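PDB 4QOL: catalase from Bacillus pumilus, which catalyses the disproportionation of hydrogen peroxide to water and oxygen at a heme, and also shows peroxidase-like reactivity toward phenolic substrates. Local coordinates for residues 89-94 with 116-121; 313-318 with 356-361. All blocks are in the same frame, centred on the assembly; numbering follows the deposited sequence.

Contact 1. Residues 89-94 with 116-121; sequences TDVFVR and VKFYTE. With HEM (protoporphyrin IX containing Fe), chain E.
Lys117 O is gripped twice from strand 88-96, by one N-H and one CA-H. Phe92 N reaches Lys117 O at 3.0 Å in the carbonyl plane, bent to 152° at the hydrogen, and Val91 CA comes to 3.1 Å from Lys117 O as a CA-H...O contact. The reciprocal bond, Lys117 N to Phe92 O at 2.8 Å, makes these two residues an antiparallel hydrogen-bonded pair. Two residues along, Tyr119 N points almost straight at Asp90 O (178°). In the same pair the return bond runs through a water, which accepts from Asp90 N and donates to Tyr119 O.

One face of the sheet carries Val91, Val93, Val116 and Phe118. Val91 CG1, anti to its own carbonyl carbon, meets Phe118 CD2 at 3.6 Å, the two side chains running side by side, while Val116 CG1 lies over a face of the Phe118 ring toward its rim. Met298 of strand 293-302 touches the three valines.

Phe92 and Lys117 are on the reverse face, and the Tyr119 ring lies beside them. The Tyr119 ring turns an edge to the opposite strand: Tyr119 CD2 sits 3.4 Å from Asp90 O, and Tyr119 OH, bonded onward to Val357 O, lies 3.5 Å from Phe92 CB. Lys117 CG rests above a face of the same ring, and the bent end of Lys117 places NZ in a salt bridge with Asp126 and a bond to Ala315 O.

Arg94, extended from CG to NE, leads away to the heme, where Arg94 NH1 donates to HEM O1D at 3.0 Å near the guanidinium plane. This pairing puts a positive charge beside the propionate, which would be expected to stabilise its ionised form, while the strand bonds fix the backbone from which Arg94 extends.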
ATOM      1  N   THR A  89      31.083 -11.412 -15.549  1.00 19.14           N
ATOM      2  CA  THR A  89      29.990 -10.565 -15.082  1.00 19.30           C
ATOM      3  C   THR A  89      29.354 -11.274 -13.893  1.00 18.61           C
ATOM      4  O   THR A  89      29.032 -12.472 -13.968  1.00 19.28           O
ATOM      5  CB  THR A  89      28.969 -10.412 -16.176  1.00 19.40           C
ATOM      6  OG1 THR A  89      29.619  -9.808 -17.297  1.00 19.91           O
ATOM      7  CG2 THR A  89      27.771  -9.543 -15.757  1.00 18.71           C
ATOM      8  N   ASP A  90      29.114 -10.516 -12.814  1.00 18.43           N
ATOM      9  CA  ASP A  90      28.387 -11.036 -11.696  1.00 17.61           C
ATOM     10  C   ASP A  90      26.910 -11.347 -12.072  1.00 17.25           C
ATOM     11  O   ASP A  90      26.307 -10.590 -12.832  1.00 17.16           O
ATOM     12  CB  ASP A  90      28.429 -10.037 -10.496  1.00 17.50           C
ATOM     13  CG  ASP A  90      29.758 -10.008  -9.798  1.00 18.90           C
ATOM     14  OD1 ASP A  90      30.634 -10.862 -10.078  1.00 20.95           O
ATOM     15  OD2 ASP A  90      29.935  -9.136  -8.925  1.00 21.14           O
ATOM     16  N   VAL A  91      26.314 -12.382 -11.413  1.00 16.32           N
ATOM     17  CA  VAL A  91      24.899 -12.703 -11.610  1.00 16.00           C
ATOM     18  C   VAL A  91      24.221 -12.945 -10.264  1.00 14.63           C
ATOM     19  O   VAL A  91      24.858 -13.275  -9.278  1.00 16.66           O
ATOM     20  CB  VAL A  91      24.617 -13.939 -12.515  1.00 16.51           C
ATOM     21  CG1 VAL A  91      25.125 -13.715 -13.939  1.00 18.19           C
ATOM     22  CG2 VAL A  91      25.235 -15.233 -11.980  1.00 16.49           C
ATOM     23  N   PHE A  92      22.926 -12.704 -10.268  1.00 14.69           N
ATOM     24  CA  PHE A  92      21.991 -13.278  -9.326  1.00 14.02           C
ATOM     25  C   PHE A  92      20.971 -14.101 -10.051  1.00 15.20           C
ATOM     26  O   PHE A  92      20.426 -13.636 -11.054  1.00 16.24           O
ATOM     27  CB  PHE A  92      21.285 -12.179  -8.474  1.00 13.80           C
ATOM     28  CG  PHE A  92      20.333 -12.749  -7.457  1.00 13.51           C
ATOM     29  CD1 PHE A  92      20.818 -13.373  -6.331  1.00 14.45           C
ATOM     30  CD2 PHE A  92      18.977 -12.674  -7.665  1.00 13.84           C
ATOM     31  CE1 PHE A  92      19.926 -13.980  -5.407  1.00 15.37           C
ATOM     32  CE2 PHE A  92      18.098 -13.254  -6.744  1.00 14.92           C
ATOM     33  CZ  PHE A  92      18.561 -13.855  -5.620  1.00 15.78           C
ATOM     34  N   VAL A  93      20.604 -15.262  -9.469  1.00 14.42           N
ATOM     35  CA  VAL A  93      19.726 -16.238 -10.128  1.00 14.80           C
ATOM     36  C   VAL A  93      18.671 -16.685  -9.163  1.00 14.25           C
ATOM     37  O   VAL A  93      18.975 -16.971  -8.016  1.00 17.13           O
ATOM     38  CB  VAL A  93      20.518 -17.506 -10.640  1.00 14.83           C
ATOM     39  CG1 VAL A  93      19.546 -18.563 -11.155  1.00 17.01           C
ATOM     40  CG2 VAL A  93      21.582 -17.067 -11.670  1.00 16.63           C
ATOM     41  N   ARG A  94      17.426 -16.669  -9.604  1.00 14.31           N
ATOM     42  CA  ARG A  94      16.346 -17.284  -8.817  1.00 13.91           C
ATOM     43  C   ARG A  94      15.685 -18.430  -9.626  1.00 14.55           C
ATOM     44  O   ARG A  94      15.340 -18.252 -10.795  1.00 15.50           O
ATOM     45  CB  ARG A  94      15.282 -16.278  -8.409  1.00 13.09           C
ATOM     46  CG  ARG A  94      14.218 -16.841  -7.474  1.00 12.59           C
ATOM     47  CD  ARG A  94      13.351 -15.711  -6.877  1.00 12.58           C
ATOM     48  NE  ARG A  94      12.250 -16.201  -6.037  1.00 11.87           N
ATOM     49  CZ  ARG A  94      11.094 -16.690  -6.484  1.00 12.35           C
ATOM     50  NH1 ARG A  94      10.850 -16.854  -7.738  1.00 11.97           N
ATOM     51  NH2 ARG A  94      10.160 -17.045  -5.595  1.00 12.96           N
ATOM     52  N   VAL A 116      17.914 -15.166 -14.546  1.00 13.68           N
ATOM     53  CA  VAL A 116      19.257 -14.716 -14.370  1.00 15.29           C
ATOM     54  C   VAL A 116      19.394 -13.209 -14.590  1.00 15.76           C
ATOM     55  O   VAL A 116      18.994 -12.681 -15.638  1.00 14.80           O
ATOM     56  CB  VAL A 116      20.192 -15.444 -15.377  1.00 16.74           C
ATOM     57  CG1 VAL A 116      21.657 -15.020 -15.155  1.00 17.88           C
ATOM     58  CG2 VAL A 116      20.028 -16.966 -15.252  1.00 16.13           C
ATOM     59  N   LYS A 117      19.946 -12.544 -13.588  1.00 14.10           N
ATOM     60  CA  LYS A 117      20.203 -11.099 -13.643  1.00 14.60           C
ATOM     61  C   LYS A 117      21.734 -10.940 -13.783  1.00 14.35           C
ATOM     62  O   LYS A 117      22.462 -11.376 -12.896  1.00 18.14           O
ATOM     63  CB  LYS A 117      19.706 -10.446 -12.348  1.00 13.95           C
ATOM     64  CG  LYS A 117      19.996  -8.959 -12.162  1.00 15.53           C
ATOM     65  CD  LYS A 117      19.443  -8.369 -10.857  1.00 14.83           C
ATOM     66  CE  LYS A 117      17.943  -8.481 -10.734  1.00 14.79           C
ATOM     67  NZ  LYS A 117      17.136  -7.877 -11.846  1.00 14.71           N
ATOM     68  N   PHE A 118      22.159 -10.414 -14.927  1.00 15.52           N
ATOM     69  CA  PHE A 118      23.547 -10.094 -15.208  1.00 15.78           C
ATOM     70  C   PHE A 118      23.796  -8.597 -14.880  1.00 15.78           C
ATOM     71  O   PHE A 118      23.169  -7.696 -15.464  1.00 15.94           O
ATOM     72  CB  PHE A 118      23.831 -10.298 -16.682  1.00 15.00           C
ATOM     73  CG  PHE A 118      23.625 -11.691 -17.214  1.00 15.31           C
ATOM     74  CD1 PHE A 118      22.433 -12.116 -17.685  1.00 15.10           C
ATOM     75  CD2 PHE A 118      24.729 -12.540 -17.366  1.00 16.32           C
ATOM     76  CE1 PHE A 118      22.272 -13.338 -18.285  1.00 15.73           C
ATOM     77  CE2 PHE A 118      24.550 -13.823 -17.888  1.00 16.40           C
ATOM     78  CZ  PHE A 118      23.332 -14.223 -18.367  1.00 15.70           C
ATOM     79  N   TYR A 119      24.747  -8.333 -13.980  1.00 16.54           N
ATOM     80  CA  TYR A 119      25.074  -6.979 -13.552  1.00 15.82           C
ATOM     81  C   TYR A 119      26.124  -6.340 -14.476  1.00 17.42           C
ATOM     82  O   TYR A 119      27.305  -6.243 -14.142  1.00 18.66           O
ATOM     83  CB  TYR A 119      25.502  -6.974 -12.111  1.00 15.92           C
ATOM     84  CG  TYR A 119      24.475  -7.442 -11.104  1.00 15.05           C
ATOM     85  CD1 TYR A 119      23.512  -6.553 -10.572  1.00 14.85           C
ATOM     86  CD2 TYR A 119      24.530  -8.715 -10.609  1.00 14.60           C
ATOM     87  CE1 TYR A 119      22.587  -6.987  -9.619  1.00 14.28           C
ATOM     88  CE2 TYR A 119      23.629  -9.131  -9.654  1.00 15.82           C
ATOM     89  CZ  TYR A 119      22.681  -8.261  -9.163  1.00 14.30           C
ATOM     90  OH  TYR A 119      21.807  -8.709  -8.148  1.00 14.57           O
ATOM     91  N   THR A 120      25.693  -5.929 -15.667  1.00 17.50           N
ATOM     92  CA  THR A 120      26.664  -5.557 -16.711  1.00 17.85           C
ATOM     93  C   THR A 120      27.126  -4.107 -16.555  1.00 20.02           C
ATOM     94  O   THR A 120      26.476  -3.299 -15.880  1.00 18.29           O
ATOM     95  CB  THR A 120      26.174  -5.789 -18.188  1.00 18.62           C
ATOM     96  OG1 THR A 120      25.562  -4.629 -18.748  1.00 18.27           O
ATOM     97  CG2 THR A 120      25.182  -6.995 -18.250  1.00 16.98           C
ATOM     98  N   GLU A 121      28.188  -3.774 -17.290  1.00 20.40           N
ATOM     99  CA  GLU A 121      28.704  -2.407 -17.279  1.00 22.11           C
ATOM    100  C   GLU A 121      27.805  -1.408 -18.031  1.00 21.51           C
ATOM    101  O   GLU A 121      27.949  -0.214 -17.830  1.00 21.65           O
ATOM    102  CB  GLU A 121      30.148  -2.414 -17.756  1.00 25.96           C
ATOM    103  CG  GLU A 121      30.334  -2.554 -19.235  1.00 27.87           C
ATOM    104  CD  GLU A 121      31.697  -3.100 -19.587  1.00 31.80           C
ATOM    105  OE1 GLU A 121      31.860  -4.309 -19.555  1.00 32.63           O
ATOM    106  OE2 GLU A 121      32.567  -2.277 -19.968  1.00 38.41           O
TER
HETATM  107  CHA HEM E 501       7.439 -14.498 -12.683  0.50 11.44           C
HETATM  108  CHB HEM E 501       4.090 -12.742 -15.722  0.50 11.38           C
HETATM  109  CHC HEM E 501       5.583 -16.042 -19.140  0.50 11.70           C
HETATM  110  CHD HEM E 501       9.310 -17.163 -16.254  0.50 11.68           C
HETATM  111  C1A HEM E 501       6.382 -13.771 -13.207  0.50 11.90           C
HETATM  112  C2A HEM E 501       5.624 -12.781 -12.503  0.50 12.00           C
HETATM  113  C3A HEM E 501       4.688 -12.289 -13.359  0.50 11.81           C
HETATM  114  C4A HEM E 501       4.865 -12.961 -14.583  0.50 11.64           C
HETATM  115  CMA HEM E 501       3.677 -11.188 -13.215  0.50 11.00           C
HETATM  116  CAA HEM E 501       5.889 -12.361 -11.092  0.50 11.68           C
HETATM  117  CBA HEM E 501       7.209 -11.564 -11.133  0.50 12.41           C
HETATM  118  CGA HEM E 501       7.513 -10.919  -9.832  0.50 12.77           C
HETATM  119  O1A HEM E 501       8.663 -10.465  -9.660  0.50 14.19           O
HETATM  120  O2A HEM E 501       6.623 -10.734  -8.971  0.50 12.33           O
HETATM  121  C1B HEM E 501       4.236 -13.539 -16.892  0.50 11.68           C
HETATM  122  C2B HEM E 501       3.399 -13.358 -18.038  0.50 11.46           C
HETATM  123  C3B HEM E 501       3.780 -14.271 -18.987  0.50 11.30           C
HETATM  124  C4B HEM E 501       4.928 -15.008 -18.438  0.50 11.40           C
HETATM  125  CMB HEM E 501       2.304 -12.327 -18.143  0.50 11.98           C
HETATM  126  CAB HEM E 501       3.268 -14.477 -20.343  0.50 11.38           C
HETATM  127  CBB HEM E 501       2.501 -13.536 -20.899  0.50 12.26           C
HETATM  128  C1C HEM E 501       6.745 -16.631 -18.642  0.50 11.92           C
HETATM  129  C2C HEM E 501       7.638 -17.331 -19.420  0.50 12.05           C
HETATM  130  C3C HEM E 501       8.671 -17.667 -18.601  0.50 11.67           C
HETATM  131  C4C HEM E 501       8.457 -17.101 -17.323  0.50 12.01           C
HETATM  132  CMC HEM E 501       7.396 -17.714 -20.864  0.50 11.80           C
HETATM  133  CAC HEM E 501       9.877 -18.306 -19.007  0.50 12.51           C
HETATM  134  CBC HEM E 501      10.252 -18.155 -20.266  0.50 12.74           C
HETATM  135  C1D HEM E 501       9.050 -16.496 -15.047  0.50 11.43           C
HETATM  136  C2D HEM E 501       9.934 -16.649 -13.891  0.50 11.05           C
HETATM  137  C3D HEM E 501       9.422 -15.944 -12.877  0.50 10.61           C
HETATM  138  C4D HEM E 501       8.214 -15.340 -13.431  0.50 11.46           C
HETATM  139  CMD HEM E 501      11.172 -17.497 -13.917  0.50 10.93           C
HETATM  140  CAD HEM E 501       9.979 -15.775 -11.486  0.50 10.40           C
HETATM  141  CBD HEM E 501      11.071 -14.686 -11.589  0.50 10.48           C
HETATM  142  CGD HEM E 501      11.616 -14.579 -10.195  0.50 10.87           C
HETATM  143  O1D HEM E 501      12.464 -15.401  -9.866  0.50 10.55           O
HETATM  144  O2D HEM E 501      11.227 -13.688  -9.394  0.50 10.68           O
HETATM  145  NA  HEM E 501       5.922 -13.860 -14.524  0.50 12.83           N
HETATM  146  NB  HEM E 501       5.106 -14.518 -17.200  0.50 11.60           N
HETATM  147  NC  HEM E 501       7.276 -16.426 -17.388  0.50 12.34           N
HETATM  148  ND  HEM E 501       8.028 -15.704 -14.743  0.50 11.80           N
HETATM  149 FE   HEM E 501       6.627 -15.139 -15.927  0.50 14.59          FE
HETATM  150  O   HOH W   1      29.539  -7.682 -13.006  1.00 21.82           O

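Contact 2. Residues 313-318 with 356-361; sequences QAAFTP and PVNCPY. With HEM (protoporphyrin IX containing Fe), chain E.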
ATOM      1  N   GLN A 313      12.677 -10.362  -2.443  1.00 14.18           N
ATOM      2  CA  GLN A 313      12.492  -9.034  -3.041  1.00 13.60           C
ATOM      3  C   GLN A 313      13.174  -8.887  -4.461  1.00 13.22           C
ATOM      4  O   GLN A 313      13.060  -7.851  -5.016  1.00 14.18           O
ATOM      5  CB  GLN A 313      13.101  -7.941  -2.156  1.00 13.35           C
ATOM      6  CG  GLN A 313      12.274  -7.597  -0.922  1.00 13.87           C
ATOM      7  CD  GLN A 313      12.752  -6.381  -0.190  1.00 13.14           C
ATOM      8  OE1 GLN A 313      11.940  -5.500   0.161  1.00 14.22           O
ATOM      9  NE2 GLN A 313      14.024  -6.315   0.053  1.00 13.65           N
ATOM     10  N   ALA A 314      13.859  -9.908  -4.966  1.00 12.53           N
ATOM     11  CA  ALA A 314      14.382  -9.895  -6.292  1.00 12.81           C
ATOM     12  C   ALA A 314      13.335  -9.670  -7.337  1.00 13.34           C
ATOM     13  O   ALA A 314      12.255 -10.296  -7.355  1.00 12.53           O
ATOM     14  CB  ALA A 314      15.200 -11.123  -6.583  1.00 13.61           C
ATOM     15  N   ALA A 315      13.641  -8.807  -8.272  1.00 13.55           N
ATOM     16  CA  ALA A 315      12.761  -8.411  -9.332  1.00 13.26           C
ATOM     17  C   ALA A 315      13.539  -8.607 -10.657  1.00 14.41           C
ATOM     18  O   ALA A 315      14.533  -7.924 -10.894  1.00 14.56           O
ATOM     19  CB  ALA A 315      12.367  -6.917  -9.195  1.00 13.93           C
ATOM     20  N   PHE A 316      13.020  -9.473 -11.529  1.00 13.34           N
ATOM     21  CA  PHE A 316      13.538  -9.678 -12.864  1.00 13.34           C
ATOM     22  C   PHE A 316      12.508  -9.214 -13.856  1.00 13.26           C
ATOM     23  O   PHE A 316      11.304  -9.429 -13.642  1.00 14.30           O
ATOM     24  CB  PHE A 316      13.795 -11.157 -13.131  1.00 13.91           C
ATOM     25  CG  PHE A 316      14.704 -11.841 -12.145  1.00 14.78           C
ATOM     26  CD1 PHE A 316      14.213 -12.338 -10.966  1.00 13.44           C
ATOM     27  CD2 PHE A 316      16.032 -12.024 -12.405  1.00 14.01           C
ATOM     28  CE1 PHE A 316      15.047 -13.009 -10.084  1.00 13.92           C
ATOM     29  CE2 PHE A 316      16.884 -12.661 -11.519  1.00 13.82           C
ATOM     30  CZ  PHE A 316      16.359 -13.176 -10.350  1.00 13.12           C
ATOM     31  N   THR A 317      12.930  -8.678 -15.015  1.00 13.49           N
ATOM     32  CA  THR A 317      12.012  -8.423 -16.133  1.00 13.71           C
ATOM     33  C   THR A 317      12.611  -8.712 -17.500  1.00 13.30           C
ATOM     34  O   THR A 317      13.772  -8.374 -17.736  1.00 14.40           O
ATOM     35  CB  THR A 317      11.440  -7.018 -16.108  1.00 13.43           C
ATOM     36  OG1 THR A 317      10.582  -6.847 -17.220  1.00 12.04           O
ATOM     37  CG2 THR A 317      12.499  -5.952 -16.098  1.00 13.47           C
ATOM     38  N   PRO A 318      11.834  -9.322 -18.447  1.00 13.90           N
ATOM     39  CA  PRO A 318      12.382  -9.569 -19.814  1.00 12.84           C
ATOM     40  C   PRO A 318      12.682  -8.251 -20.528  1.00 14.43           C
ATOM     41  O   PRO A 318      13.445  -8.286 -21.439  1.00 14.09           O
ATOM     42  CB  PRO A 318      11.280 -10.407 -20.517  1.00 14.48           C
ATOM     43  CG  PRO A 318      10.554 -11.051 -19.384  1.00 14.25           C
ATOM     44  CD  PRO A 318      10.553 -10.040 -18.257  1.00 13.37           C
ATOM     45  N   PRO A 356      18.740  -3.419  -2.788  1.00 16.13           N
ATOM     46  CA  PRO A 356      20.123  -3.781  -3.204  1.00 16.43           C
ATOM     47  C   PRO A 356      20.279  -4.860  -4.264  1.00 16.67           C
ATOM     48  O   PRO A 356      21.001  -4.627  -5.245  1.00 18.54           O
ATOM     49  CB  PRO A 356      20.811  -4.138  -1.894  1.00 16.77           C
ATOM     50  CG  PRO A 356      20.149  -3.303  -0.861  1.00 17.05           C
ATOM     51  CD  PRO A 356      18.671  -3.160  -1.312  1.00 16.61           C
ATOM     52  N   VAL A 357      19.582  -6.021  -4.140  1.00 15.77           N
ATOM     53  CA  VAL A 357      19.717  -7.024  -5.152  1.00 16.23           C
ATOM     54  C   VAL A 357      19.297  -6.583  -6.534  1.00 16.14           C
ATOM     55  O   VAL A 357      19.808  -7.078  -7.560  1.00 16.30           O
ATOM     56  CB  VAL A 357      18.974  -8.317  -4.721  1.00 15.29           C
ATOM     57  CG1 VAL A 357      17.455  -8.109  -4.687  1.00 17.71           C
ATOM     58  CG2 VAL A 357      19.353  -9.473  -5.628  1.00 16.34           C
ATOM     59  N   ASN A 358      18.414  -5.588  -6.619  1.00 14.89           N
ATOM     60  CA  ASN A 358      17.938  -5.097  -7.907  1.00 14.01           C
ATOM     61  C   ASN A 358      18.727  -3.927  -8.501  1.00 14.84           C
ATOM     62  O   ASN A 358      18.537  -3.581  -9.650  1.00 15.39           O
ATOM     63  CB  ASN A 358      16.494  -4.674  -7.769  1.00 14.33           C
ATOM     64  CG  ASN A 358      15.599  -5.832  -7.326  1.00 13.19           C
ATOM     65  OD1 ASN A 358      15.800  -6.963  -7.728  1.00 14.19           O
ATOM     66  ND2 ASN A 358      14.568  -5.525  -6.528  1.00 13.85           N
ATOM     67  N   CYS A 359      19.612  -3.379  -7.690  1.00 14.74           N
ATOM     68  CA  CYS A 359      20.446  -2.225  -8.114  1.00 17.01           C
ATOM     69  C   CYS A 359      21.385  -2.627  -9.224  1.00 17.18           C
ATOM     70  O   CYS A 359      22.055  -3.675  -9.125  1.00 19.10           O
ATOM     71  CB  CYS A 359      21.236  -1.696  -6.973  1.00 18.00           C
ATOM     72  SG  CYS A 359      20.243  -0.813  -5.736  1.00 20.14           S
ATOM     73  N   PRO A 360      21.527  -1.779 -10.261  1.00 18.08           N
ATOM     74  CA  PRO A 360      22.623  -1.981 -11.211  1.00 18.55           C
ATOM     75  C   PRO A 360      24.005  -1.700 -10.634  1.00 17.68           C
ATOM     76  O   PRO A 360      24.127  -1.011  -9.645  1.00 17.42           O
ATOM     77  CB  PRO A 360      22.325  -0.973 -12.337  1.00 17.76           C
ATOM     78  CG  PRO A 360      20.979  -0.387 -12.037  1.00 20.27           C
ATOM     79  CD  PRO A 360      20.679  -0.654 -10.612  1.00 17.73           C
ATOM     80  N   TYR A 361      25.004  -2.273 -11.275  1.00 19.44           N
ATOM     81  CA  TYR A 361      26.401  -1.854 -11.062  1.00 20.44           C
ATOM     82  C   TYR A 361      26.708  -0.571 -11.844  1.00 20.93           C
ATOM     83  O   TYR A 361      27.490   0.233 -11.373  1.00 19.21           O
ATOM     84  CB  TYR A 361      27.394  -2.966 -11.469  1.00 20.50           C
ATOM     85  CG  TYR A 361      27.521  -4.185 -10.556  1.00 20.18           C
ATOM     86  CD1 TYR A 361      26.567  -4.496  -9.567  1.00 19.02           C
ATOM     87  CD2 TYR A 361      28.541  -5.099 -10.749  1.00 21.94           C
ATOM     88  CE1 TYR A 361      26.679  -5.609  -8.786  1.00 21.08           C
ATOM     89  CE2 TYR A 361      28.628  -6.241  -9.976  1.00 21.39           C
ATOM     90  CZ  TYR A 361      27.703  -6.497  -9.014  1.00 22.24           C
ATOM     91  OH  TYR A 361      27.826  -7.622  -8.224  1.00 21.14           O
TER
HETATM   92  CHA HEM E 501       7.439 -14.498 -12.683  0.50 11.44           C
HETATM   93  CHB HEM E 501       4.090 -12.742 -15.722  0.50 11.38           C
HETATM   94  CHC HEM E 501       5.583 -16.042 -19.140  0.50 11.70           C
HETATM   95  CHD HEM E 501       9.310 -17.163 -16.254  0.50 11.68           C
HETATM   96  C1A HEM E 501       6.382 -13.771 -13.207  0.50 11.90           C
HETATM   97  C2A HEM E 501       5.624 -12.781 -12.503  0.50 12.00           C
HETATM   98  C3A HEM E 501       4.688 -12.289 -13.359  0.50 11.81           C
HETATM   99  C4A HEM E 501       4.865 -12.961 -14.583  0.50 11.64           C
HETATM  100  CMA HEM E 501       3.677 -11.188 -13.215  0.50 11.00           C
HETATM  101  CAA HEM E 501       5.889 -12.361 -11.092  0.50 11.68           C
HETATM  102  CBA HEM E 501       7.209 -11.564 -11.133  0.50 12.41           C
HETATM  103  CGA HEM E 501       7.513 -10.919  -9.832  0.50 12.77           C
HETATM  104  O1A HEM E 501       8.663 -10.465  -9.660  0.50 14.19           O
HETATM  105  O2A HEM E 501       6.623 -10.734  -8.971  0.50 12.33           O
HETATM  106  C1B HEM E 501       4.236 -13.539 -16.892  0.50 11.68           C
HETATM  107  C2B HEM E 501       3.399 -13.358 -18.038  0.50 11.46           C
HETATM  108  C3B HEM E 501       3.780 -14.271 -18.987  0.50 11.30           C
HETATM  109  C4B HEM E 501       4.928 -15.008 -18.438  0.50 11.40           C
HETATM  110  CMB HEM E 501       2.304 -12.327 -18.143  0.50 11.98           C
HETATM  111  CAB HEM E 501       3.268 -14.477 -20.343  0.50 11.38           C
HETATM  112  CBB HEM E 501       2.501 -13.536 -20.899  0.50 12.26           C
HETATM  113  C1C HEM E 501       6.745 -16.631 -18.642  0.50 11.92           C
HETATM  114  C2C HEM E 501       7.638 -17.331 -19.420  0.50 12.05           C
HETATM  115  C3C HEM E 501       8.671 -17.667 -18.601  0.50 11.67           C
HETATM  116  C4C HEM E 501       8.457 -17.101 -17.323  0.50 12.01           C
HETATM  117  CMC HEM E 501       7.396 -17.714 -20.864  0.50 11.80           C
HETATM  118  CAC HEM E 501       9.877 -18.306 -19.007  0.50 12.51           C
HETATM  119  CBC HEM E 501      10.252 -18.155 -20.266  0.50 12.74           C
HETATM  120  C1D HEM E 501       9.050 -16.496 -15.047  0.50 11.43           C
HETATM  121  C2D HEM E 501       9.934 -16.649 -13.891  0.50 11.05           C
HETATM  122  C3D HEM E 501       9.422 -15.944 -12.877  0.50 10.61           C
HETATM  123  C4D HEM E 501       8.214 -15.340 -13.431  0.50 11.46           C
HETATM  124  CMD HEM E 501      11.172 -17.497 -13.917  0.50 10.93           C
HETATM  125  CAD HEM E 501       9.979 -15.775 -11.486  0.50 10.40           C
HETATM  126  CBD HEM E 501      11.071 -14.686 -11.589  0.50 10.48           C
HETATM  127  CGD HEM E 501      11.616 -14.579 -10.195  0.50 10.87           C
HETATM  128  O1D HEM E 501      12.464 -15.401  -9.866  0.50 10.55           O
HETATM  129  O2D HEM E 501      11.227 -13.688  -9.394  0.50 10.68           O
HETATM  130  NA  HEM E 501       5.922 -13.860 -14.524  0.50 12.83           N
HETATM  131  NB  HEM E 501       5.106 -14.518 -17.200  0.50 11.60           N
HETATM  132  NC  HEM E 501       7.276 -16.426 -17.388  0.50 12.34           N
HETATM  133  ND  HEM E 501       8.028 -15.704 -14.743  0.50 11.80           N
HETATM  134 FE   HEM E 501       6.627 -15.139 -15.927  0.50 14.59          FE
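Asn358 CG is anti to its carbonyl carbon (chi1 -60°), and chi2 of -37° turns the amide so that both its polar atoms meet the backbone of residues 313-318. Asn358 ND2 donates to Gln313 O at 3.2 Å, with 159° at the hydrogen and the acceptor close to the amide plane. In return Ala315 N donates to Asn358 OD1 at 2.9 Å, arriving from above the carbonyl plane rather than along a lone pair. One side chain thus reads a C=O and an N-H two residues apart, and Asn358 ND2 has a further acceptor in Tyr352 O. Ala315 CB lies against the amide, 3.7 Å from Asn358 ND2. Beside it, Val357 CG1, in the crowded position between N and carbonyl carbon, packs 3.9 Å from Ala314 CA. An alanine in place of Asn358 would lose all three bonds and would probably leave the backbone from Gln313 to Ala315 less firmly positioned. Next along, Phe316 CD1 approaches HEM CGD to 3.5 Å, and Ala314 O accepts from Arg347, which also bonds the heme. The arrangement belongs to the propionate side of the catalase heme pocket, consistent with a second-shell place for Asn358.

From the N terminus, contact 1 comes first and closes the 21-residue connection between segments 89-94 and 116-121, joining neighbouring strands of the antiparallel catalase barrel. Contact 2 opens much later and closes a 37-residue excursion that includes strand 325-327 and helix 331-348. The two are in series, neither nested nor crossed, yet their centres are only about 9 Å apart. Asp90 OD2 and Tyr361 OH join them by a probable hydrogen bond at 2.7 Å, and Tyr119 also bridges the two. Barrel strands and late loops are thereby tied together, and each contact reaches the same heme propionate, through Arg94 and Phe316 respectively.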